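PDB 1HGX: hypoxanthine-guanine-xanthine phosphoribosyltransferase from Tritrichomonas foetus, which catalyses the magnesium-dependent transfer of a phosphoribosyl group to hypoxanthine, guanine or xanthine, salvaging host purines for a parasite that cannot make them de novo. Local coordinates for residues 40-45 / 55-60; 113-118 / 141-146. One frame throughout, in Å; residues are numbered along the deposited sequence.

Contact 1 of 2, residues 40-45 / 55-60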
ATOM      1  N   PRO A  40       3.275 -16.310  -6.633  1.00 15.59           N
ATOM      2  CA  PRO A  40       3.971 -15.977  -5.393  1.00 11.71           C
ATOM      3  C   PRO A  40       3.216 -15.135  -4.394  1.00 10.11           C
ATOM      4  O   PRO A  40       2.256 -14.444  -4.732  1.00  9.94           O
ATOM      5  CB  PRO A  40       5.179 -15.198  -5.911  1.00 14.74           C
ATOM      6  CG  PRO A  40       4.544 -14.359  -6.994  1.00 10.32           C
ATOM      7  CD  PRO A  40       3.700 -15.409  -7.725  1.00 11.05           C
ATOM      8  N   VAL A  41       3.684 -15.187  -3.151  1.00 12.27           N
ATOM      9  CA  VAL A  41       3.142 -14.367  -2.084  1.00 11.24           C
ATOM     10  C   VAL A  41       4.140 -13.196  -2.049  1.00 10.94           C
ATOM     11  O   VAL A  41       5.333 -13.385  -1.805  1.00 10.94           O
ATOM     12  CB  VAL A  41       3.147 -15.102  -0.724  1.00 11.46           C
ATOM     13  CG1 VAL A  41       2.618 -14.182   0.370  1.00 11.83           C
ATOM     14  CG2 VAL A  41       2.287 -16.358  -0.801  1.00 14.35           C
ATOM     15  N   MET A  42       3.664 -12.003  -2.371  1.00 11.68           N
ATOM     16  CA  MET A  42       4.508 -10.811  -2.389  1.00 13.11           C
ATOM     17  C   MET A  42       4.257 -10.079  -1.089  1.00  9.48           C
ATOM     18  O   MET A  42       3.194  -9.496  -0.896  1.00 10.58           O
ATOM     19  CB  MET A  42       4.096  -9.898  -3.538  1.00 18.25           C
ATOM     20  CG  MET A  42       3.934 -10.603  -4.846  1.00 27.29           C
ATOM     21  SD  MET A  42       5.475 -10.666  -5.677  1.00 35.45           S
ATOM     22  CE  MET A  42       5.489  -9.105  -6.289  1.00 21.25           C
ATOM     23  N   ILE A  43       5.249 -10.079  -0.219  1.00  8.84           N
ATOM     24  CA  ILE A  43       5.127  -9.448   1.077  1.00 10.40           C
ATOM     25  C   ILE A  43       5.620  -8.020   1.097  1.00 10.85           C
ATOM     26  O   ILE A  43       6.746  -7.738   0.706  1.00 12.12           O
ATOM     27  CB  ILE A  43       5.905 -10.242   2.136  1.00 10.46           C
ATOM     28  CG1 ILE A  43       5.388 -11.682   2.185  1.00 10.41           C
ATOM     29  CG2 ILE A  43       5.811  -9.554   3.495  1.00 10.66           C
ATOM     30  CD1 ILE A  43       6.199 -12.564   3.081  1.00 13.73           C
ATOM     31  N   CYS A  44       4.768  -7.117   1.553  1.00 11.35           N
ATOM     32  CA  CYS A  44       5.153  -5.727   1.662  1.00 11.08           C
ATOM     33  C   CYS A  44       5.420  -5.438   3.144  1.00 12.99           C
ATOM     34  O   CYS A  44       4.575  -5.725   4.009  1.00 12.35           O
ATOM     35  CB  CYS A  44       4.028  -4.822   1.159  1.00 10.19           C
ATOM     36  SG  CYS A  44       4.290  -3.067   1.469  1.00 14.90           S
ATOM     37  N   VAL A  45       6.609  -4.929   3.447  1.00 11.44           N
ATOM     38  CA  VAL A  45       6.940  -4.577   4.824  1.00 11.84           C
ATOM     39  C   VAL A  45       6.483  -3.120   4.994  1.00 11.74           C
ATOM     40  O   VAL A  45       7.109  -2.184   4.482  1.00 12.56           O
ATOM     41  CB  VAL A  45       8.456  -4.727   5.108  1.00 14.76           C
ATOM     42  CG1 VAL A  45       8.754  -4.369   6.569  1.00 12.17           C
ATOM     43  CG2 VAL A  45       8.928  -6.171   4.780  1.00  9.06           C
ATOM     44  N   ASP A  55       3.622   0.477  -6.732  1.00 10.39           N
ATOM     45  CA  ASP A  55       4.105   0.859  -8.063  1.00 13.77           C
ATOM     46  C   ASP A  55       4.590  -0.355  -8.842  1.00 13.89           C
ATOM     47  O   ASP A  55       4.366  -0.452 -10.054  1.00 14.90           O
ATOM     48  CB  ASP A  55       5.200   1.923  -7.980  1.00 15.83           C
ATOM     49  CG  ASP A  55       4.632   3.336  -7.865  1.00 20.48           C
ATOM     50  OD1 ASP A  55       3.413   3.521  -8.072  1.00 22.90           O
ATOM     51  OD2 ASP A  55       5.402   4.270  -7.566  1.00 24.18           O
ATOM     52  N   LEU A  56       5.221  -1.292  -8.138  1.00 14.03           N
ATOM     53  CA  LEU A  56       5.707  -2.524  -8.743  1.00 15.20           C
ATOM     54  C   LEU A  56       4.524  -3.362  -9.207  1.00 16.68           C
ATOM     55  O   LEU A  56       4.515  -3.862 -10.341  1.00 17.65           O
ATOM     56  CB  LEU A  56       6.503  -3.363  -7.739  1.00 18.55           C
ATOM     57  CG  LEU A  56       8.008  -3.177  -7.553  1.00 26.26           C
ATOM     58  CD1 LEU A  56       8.455  -4.184  -6.505  1.00 25.93           C
ATOM     59  CD2 LEU A  56       8.778  -3.403  -8.862  1.00 22.99           C
ATOM     60  N   LEU A  57       3.550  -3.544  -8.314  1.00 14.29           N
ATOM     61  CA  LEU A  57       2.361  -4.342  -8.612  1.00 15.69           C
ATOM     62  C   LEU A  57       1.573  -3.827  -9.815  1.00 17.58           C
ATOM     63  O   LEU A  57       0.890  -4.598 -10.484  1.00 18.50           O
ATOM     64  CB  LEU A  57       1.459  -4.455  -7.384  1.00 13.74           C
ATOM     65  CG  LEU A  57       1.608  -5.714  -6.517  1.00 17.21           C
ATOM     66  CD1 LEU A  57       3.056  -6.001  -6.168  1.00 17.63           C
ATOM     67  CD2 LEU A  57       0.767  -5.557  -5.265  1.00 16.40           C
ATOM     68  N   LYS A  58       1.678  -2.532 -10.100  1.00 15.44           N
ATOM     69  CA  LYS A  58       0.984  -1.956 -11.247  1.00 17.22           C
ATOM     70  C   LYS A  58       1.628  -2.423 -12.553  1.00 18.16           C
ATOM     71  O   LYS A  58       1.073  -2.228 -13.634  1.00 19.04           O
ATOM     72  CB  LYS A  58       1.002  -0.431 -11.183  1.00 14.31           C
ATOM     73  CG  LYS A  58       0.101   0.132 -10.126  1.00 17.55           C
ATOM     74  CD  LYS A  58       0.354   1.602  -9.963  1.00 20.96           C
ATOM     75  CE  LYS A  58      -0.475   2.166  -8.831  1.00 23.04           C
ATOM     76  NZ  LYS A  58      -0.008   3.536  -8.504  1.00 30.96           N
ATOM     77  N   HIS A  59       2.806  -3.025 -12.446  1.00 16.51           N
ATOM     78  CA  HIS A  59       3.527  -3.519 -13.605  1.00 17.06           C
ATOM     79  C   HIS A  59       3.598  -5.027 -13.661  1.00 17.36           C
ATOM     80  O   HIS A  59       4.243  -5.572 -14.545  1.00 21.98           O
ATOM     81  CB  HIS A  59       4.949  -2.962 -13.616  1.00 19.66           C
ATOM     82  CG  HIS A  59       5.007  -1.477 -13.758  1.00 23.03           C
ATOM     83  ND1 HIS A  59       4.876  -0.623 -12.687  1.00 25.89           N
ATOM     84  CD2 HIS A  59       5.129  -0.693 -14.854  1.00 28.24           C
ATOM     85  CE1 HIS A  59       4.911   0.624 -13.112  1.00 29.64           C
ATOM     86  NE2 HIS A  59       5.066   0.613 -14.424  1.00 30.52           N
ATOM     87  N   LEU A  60       2.984  -5.707 -12.705  1.00 16.25           N
ATOM     88  CA  LEU A  60       3.026  -7.160 -12.683  1.00 17.79           C
ATOM     89  C   LEU A  60       1.747  -7.728 -13.269  1.00 17.41           C
ATOM     90  O   LEU A  60       0.706  -7.769 -12.614  1.00 18.78           O
ATOM     91  CB  LEU A  60       3.246  -7.660 -11.256  1.00 20.14           C
ATOM     92  CG  LEU A  60       4.665  -7.969 -10.775  1.00 23.13           C
ATOM     93  CD1 LEU A  60       5.739  -7.301 -11.602  1.00 18.01           C
ATOM     94  CD2 LEU A  60       4.773  -7.584  -9.325  1.00 19.90           C
TER

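Contact 2 of 2, residues 113-118 / 141-146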
ATOM      1  N   GLN A 113      16.743 -10.865  10.532  1.00 15.10           N
ATOM      2  CA  GLN A 113      15.816 -11.485  11.472  1.00 15.05           C
ATOM      3  C   GLN A 113      14.512 -11.898  10.788  1.00 15.41           C
ATOM      4  O   GLN A 113      13.964 -12.967  11.070  1.00 14.41           O
ATOM      5  CB  GLN A 113      15.536 -10.538  12.632  1.00 15.93           C
ATOM      6  CG  GLN A 113      16.800 -10.156  13.377  1.00 18.92           C
ATOM      7  CD  GLN A 113      16.515  -9.503  14.697  1.00 26.77           C
ATOM      8  OE1 GLN A 113      16.686 -10.114  15.750  1.00 28.87           O
ATOM      9  NE2 GLN A 113      16.076  -8.254  14.657  1.00 26.47           N
ATOM     10  N   LEU A 114      14.046 -11.070   9.859  1.00 13.72           N
ATOM     11  CA  LEU A 114      12.823 -11.348   9.126  1.00 15.24           C
ATOM     12  C   LEU A 114      13.014 -12.607   8.278  1.00 13.74           C
ATOM     13  O   LEU A 114      12.159 -13.495   8.267  1.00 16.37           O
ATOM     14  CB  LEU A 114      12.457 -10.161   8.229  1.00 15.06           C
ATOM     15  CG  LEU A 114      10.985  -9.752   8.114  1.00 20.71           C
ATOM     16  CD1 LEU A 114      10.751  -9.118   6.759  1.00 17.67           C
ATOM     17  CD2 LEU A 114      10.052 -10.926   8.296  1.00 16.80           C
ATOM     18  N   LEU A 115      14.146 -12.702   7.592  1.00 13.76           N
ATOM     19  CA  LEU A 115      14.422 -13.869   6.759  1.00 14.05           C
ATOM     20  C   LEU A 115      14.506 -15.164   7.575  1.00 15.37           C
ATOM     21  O   LEU A 115      14.004 -16.207   7.140  1.00 13.85           O
ATOM     22  CB  LEU A 115      15.698 -13.669   5.936  1.00 14.12           C
ATOM     23  CG  LEU A 115      15.617 -12.661   4.783  1.00 10.03           C
ATOM     24  CD1 LEU A 115      16.934 -12.645   4.035  1.00 12.12           C
ATOM     25  CD2 LEU A 115      14.485 -13.046   3.835  1.00 15.30           C
ATOM     26  N   ASN A 116      15.127 -15.100   8.753  1.00 13.23           N
ATOM     27  CA  ASN A 116      15.243 -16.279   9.609  1.00 15.25           C
ATOM     28  C   ASN A 116      13.846 -16.709  10.036  1.00 13.68           C
ATOM     29  O   ASN A 116      13.541 -17.897  10.056  1.00 17.49           O
ATOM     30  CB  ASN A 116      16.096 -16.003  10.854  1.00 18.93           C
ATOM     31  CG  ASN A 116      17.591 -15.982  10.560  1.00 27.40           C
ATOM     32  OD1 ASN A 116      18.073 -16.648   9.638  1.00 32.92           O
ATOM     33  ND2 ASN A 116      18.339 -15.252  11.378  1.00 31.16           N
ATOM     34  N   ASN A 117      12.994 -15.747  10.377  1.00 12.82           N
ATOM     35  CA  ASN A 117      11.630 -16.064  10.779  1.00 13.06           C
ATOM     36  C   ASN A 117      10.869 -16.726   9.625  1.00 16.51           C
ATOM     37  O   ASN A 117      10.265 -17.785   9.795  1.00 15.03           O
ATOM     38  CB  ASN A 117      10.885 -14.806  11.236  1.00 16.42           C
ATOM     39  CG  ASN A 117       9.413 -15.072  11.554  1.00 20.39           C
ATOM     40  OD1 ASN A 117       8.617 -15.334  10.660  1.00 24.40           O
ATOM     41  ND2 ASN A 117       9.049 -14.978  12.834  1.00 19.51           N
ATOM     42  N   LEU A 118      10.952 -16.131   8.436  1.00 14.92           N
ATOM     43  CA  LEU A 118      10.236 -16.663   7.271  1.00 15.94           C
ATOM     44  C   LEU A 118      10.741 -18.017   6.766  1.00 15.09           C
ATOM     45  O   LEU A 118       9.946 -18.861   6.351  1.00 11.55           O
ATOM     46  CB  LEU A 118      10.221 -15.642   6.120  1.00 12.10           C
ATOM     47  CG  LEU A 118       9.520 -14.297   6.363  1.00 12.75           C
ATOM     48  CD1 LEU A 118       9.694 -13.424   5.133  1.00 13.21           C
ATOM     49  CD2 LEU A 118       8.046 -14.464   6.676  1.00  8.66           C
ATOM     50  N   TYR A 141      25.203  -7.854   9.111  1.00 25.27           N
ATOM     51  CA  TYR A 141      24.625  -9.125   8.694  1.00 25.42           C
ATOM     52  C   TYR A 141      24.646  -9.255   7.184  1.00 26.37           C
ATOM     53  O   TYR A 141      24.259  -8.336   6.462  1.00 24.33           O
ATOM     54  CB  TYR A 141      23.198  -9.258   9.218  1.00 28.01           C
ATOM     55  CG  TYR A 141      23.111  -9.012  10.697  1.00 30.62           C
ATOM     56  CD1 TYR A 141      22.984  -7.718  11.192  1.00 31.85           C
ATOM     57  CD2 TYR A 141      23.228 -10.059  11.606  1.00 31.91           C
ATOM     58  CE1 TYR A 141      22.978  -7.468  12.548  1.00 36.35           C
ATOM     59  CE2 TYR A 141      23.224  -9.818  12.973  1.00 36.55           C
ATOM     60  CZ  TYR A 141      23.101  -8.519  13.437  1.00 39.27           C
ATOM     61  OH  TYR A 141      23.105  -8.256  14.789  1.00 45.45           O
ATOM     62  N   ASP A 142      25.100 -10.413   6.720  1.00 30.52           N
ATOM     63  CA  ASP A 142      25.208 -10.708   5.294  1.00 35.52           C
ATOM     64  C   ASP A 142      23.858 -11.117   4.699  1.00 34.28           C
ATOM     65  O   ASP A 142      23.594 -12.308   4.489  1.00 37.49           O
ATOM     66  CB  ASP A 142      26.236 -11.826   5.074  1.00 42.14           C
ATOM     67  CG  ASP A 142      26.746 -11.892   3.641  1.00 47.98           C
ATOM     68  OD1 ASP A 142      26.317 -11.085   2.782  1.00 51.68           O
ATOM     69  OD2 ASP A 142      27.603 -12.763   3.377  1.00 53.08           O
ATOM     70  N   VAL A 143      23.014 -10.124   4.439  1.00 29.53           N
ATOM     71  CA  VAL A 143      21.690 -10.352   3.862  1.00 24.10           C
ATOM     72  C   VAL A 143      21.750 -10.455   2.334  1.00 21.42           C
ATOM     73  O   VAL A 143      22.259  -9.546   1.662  1.00 18.49           O
ATOM     74  CB  VAL A 143      20.727  -9.203   4.247  1.00 24.28           C
ATOM     75  CG1 VAL A 143      19.359  -9.398   3.591  1.00 24.12           C
ATOM     76  CG2 VAL A 143      20.582  -9.133   5.758  1.00 27.21           C
ATOM     77  N   PRO A 144      21.301 -11.590   1.767  1.00 17.75           N
ATOM     78  CA  PRO A 144      21.324 -11.741   0.307  1.00 18.27           C
ATOM     79  C   PRO A 144      20.209 -10.889  -0.291  1.00 16.03           C
ATOM     80  O   PRO A 144      19.040 -11.005   0.094  1.00 19.04           O
ATOM     81  CB  PRO A 144      21.072 -13.234   0.106  1.00 19.07           C
ATOM     82  CG  PRO A 144      20.182 -13.579   1.265  1.00 21.41           C
ATOM     83  CD  PRO A 144      20.810 -12.818   2.420  1.00 19.84           C
ATOM     84  N   ILE A 145      20.600  -9.971  -1.170  1.00 13.17           N
ATOM     85  CA  ILE A 145      19.643  -9.066  -1.818  1.00 13.16           C
ATOM     86  C   ILE A 145      19.549  -9.477  -3.277  1.00 14.41           C
ATOM     87  O   ILE A 145      20.501  -9.311  -4.028  1.00 15.36           O
ATOM     88  CB  ILE A 145      20.120  -7.604  -1.722  1.00 14.67           C
ATOM     89  CG1 ILE A 145      20.291  -7.222  -0.251  1.00 13.88           C
ATOM     90  CG2 ILE A 145      19.150  -6.666  -2.445  1.00 11.00           C
ATOM     91  CD1 ILE A 145      20.920  -5.863  -0.035  1.00 17.79           C
ATOM     92  N   ASP A 146      18.418 -10.053  -3.670  1.00 11.50           N
ATOM     93  CA  ASP A 146      18.253 -10.513  -5.038  1.00 10.94           C
ATOM     94  C   ASP A 146      17.895  -9.426  -6.030  1.00 12.42           C
ATOM     95  O   ASP A 146      18.309  -9.489  -7.179  1.00 13.80           O
ATOM     96  CB  ASP A 146      17.231 -11.633  -5.084  1.00 13.17           C
ATOM     97  CG  ASP A 146      17.525 -12.692  -4.071  1.00 16.54           C
ATOM     98  OD1 ASP A 146      18.364 -13.561  -4.365  1.00 17.38           O
ATOM     99  OD2 ASP A 146      16.968 -12.616  -2.956  1.00 17.89           O
TER

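Contact 1 of 2, residues 40-45 / 55-60
Met42 carries this contact from the strand side: its terminal methyl CE lies 3.5 Å from Leu60 CD2 and 3.9 Å from Leu57 CD1. The first of these is a snug approach for two methyl carbons. The setting is a beta-alpha-beta unit of the phosphoribosyltransferase fold, in which helix 50-57 connects the parallel strands 41-45 and 65-72 and packs on the sheet. Met42 and Leu60 meet tip to tip, whereas Met42 and Leu57 run past one another in opposite directions. The bends of the methionine explain its reach: CG stands opposite the carbonyl carbon, and further turns at chi2 and chi3 (-87° and -80°) fold the thioether so that CE rests on both leucine methyls from one side. All three residues are buried, and the contact between the segments is wholly apolar. The type I beta turn from Leu57 to Leu60, closed by a weak backbone bond from Leu60 N to Leu57 O, places both CB atoms on the strand's side, consistent with their sharing one methionine methyl. On the strand side, Met42 is held by backbone hydrogen bonds to Glu65 and Asp67, and its carbonyl accepts a bond from Tyr53 OH of the helix. The helix also faces the dimer partner, where Leu57 packs on Phe51 of the second subunit and Asp55 forms a salt bridge with Lys58 of that subunit. His59, inside the turn, reaches back to the helix: its ND1 donates a hydrogen bond to Asp55 O (2.7 Å), and the oxygen lies only 4° out of the imidazole plane.

Contact 2 of 2, residues 113-118 / 141-146
A single methyl group, Leu115 CD1, makes both of the close approaches in this contact, touching Val143 CG1 at 4.1 Å and Pro144 CD at 4.2 Å. No hydrogen bond crosses between the helical residues 113-118 and the irregular chain 141-146, and only 80 Å² is buried, both sides summed. Leu115 points at the loop, its CA 8.6 Å from the CA of Val143. With CG opposite the carbonyl carbon (chi1 -71°) and CD1 extended (chi2 -177°), the methyl is carried outward. Val143 meets it obliquely with the branch that lies trans to the backbone N (chi1 177°), while Pro144, an exposed residue, is touched at its CD carbon. Asp142 is the centre of an inverse gamma turn, with a weak bond from Val143 N to Tyr141 O at 3.0 Å. Leu115 also packs on Leu126 and Val128 of strand 125-130, and Val143 on Met111 and Tyr112. The loop thus lies against helix 109-119, whose first turn includes Leu109 and Thr110, the last of the GMP-binding residues 102-110. The Val143 side chain is about 4 Å from Gly108 and about 7 Å from bound GMP, beside the PRPP-binding motif, the loop that in this family holds the 5'-phosphate.

Contact 1 is buried in the core, with all three touching residues enclosed; contact 2 lies at the surface, where none is buried and Pro144 is exposed. Both are purely apolar across their segments, but contact 1 joins a strand to the helix and turn that follow it, while contact 2 sets a helix against a loop. Their centres lie 18 Å apart, yet strand 41-45 and helix 109-119 touch directly: Val45 CG2 is 4.0 Å from Leu114 CD1, and Ile43 CD1 is 4.1 Å from Leu118 CD1. Met42 points to helix 50-57, Ile43 and Val45 the other way to helix 109-119, so the two helices cover opposite faces of the mixed sheet, as in an alpha/beta sandwich.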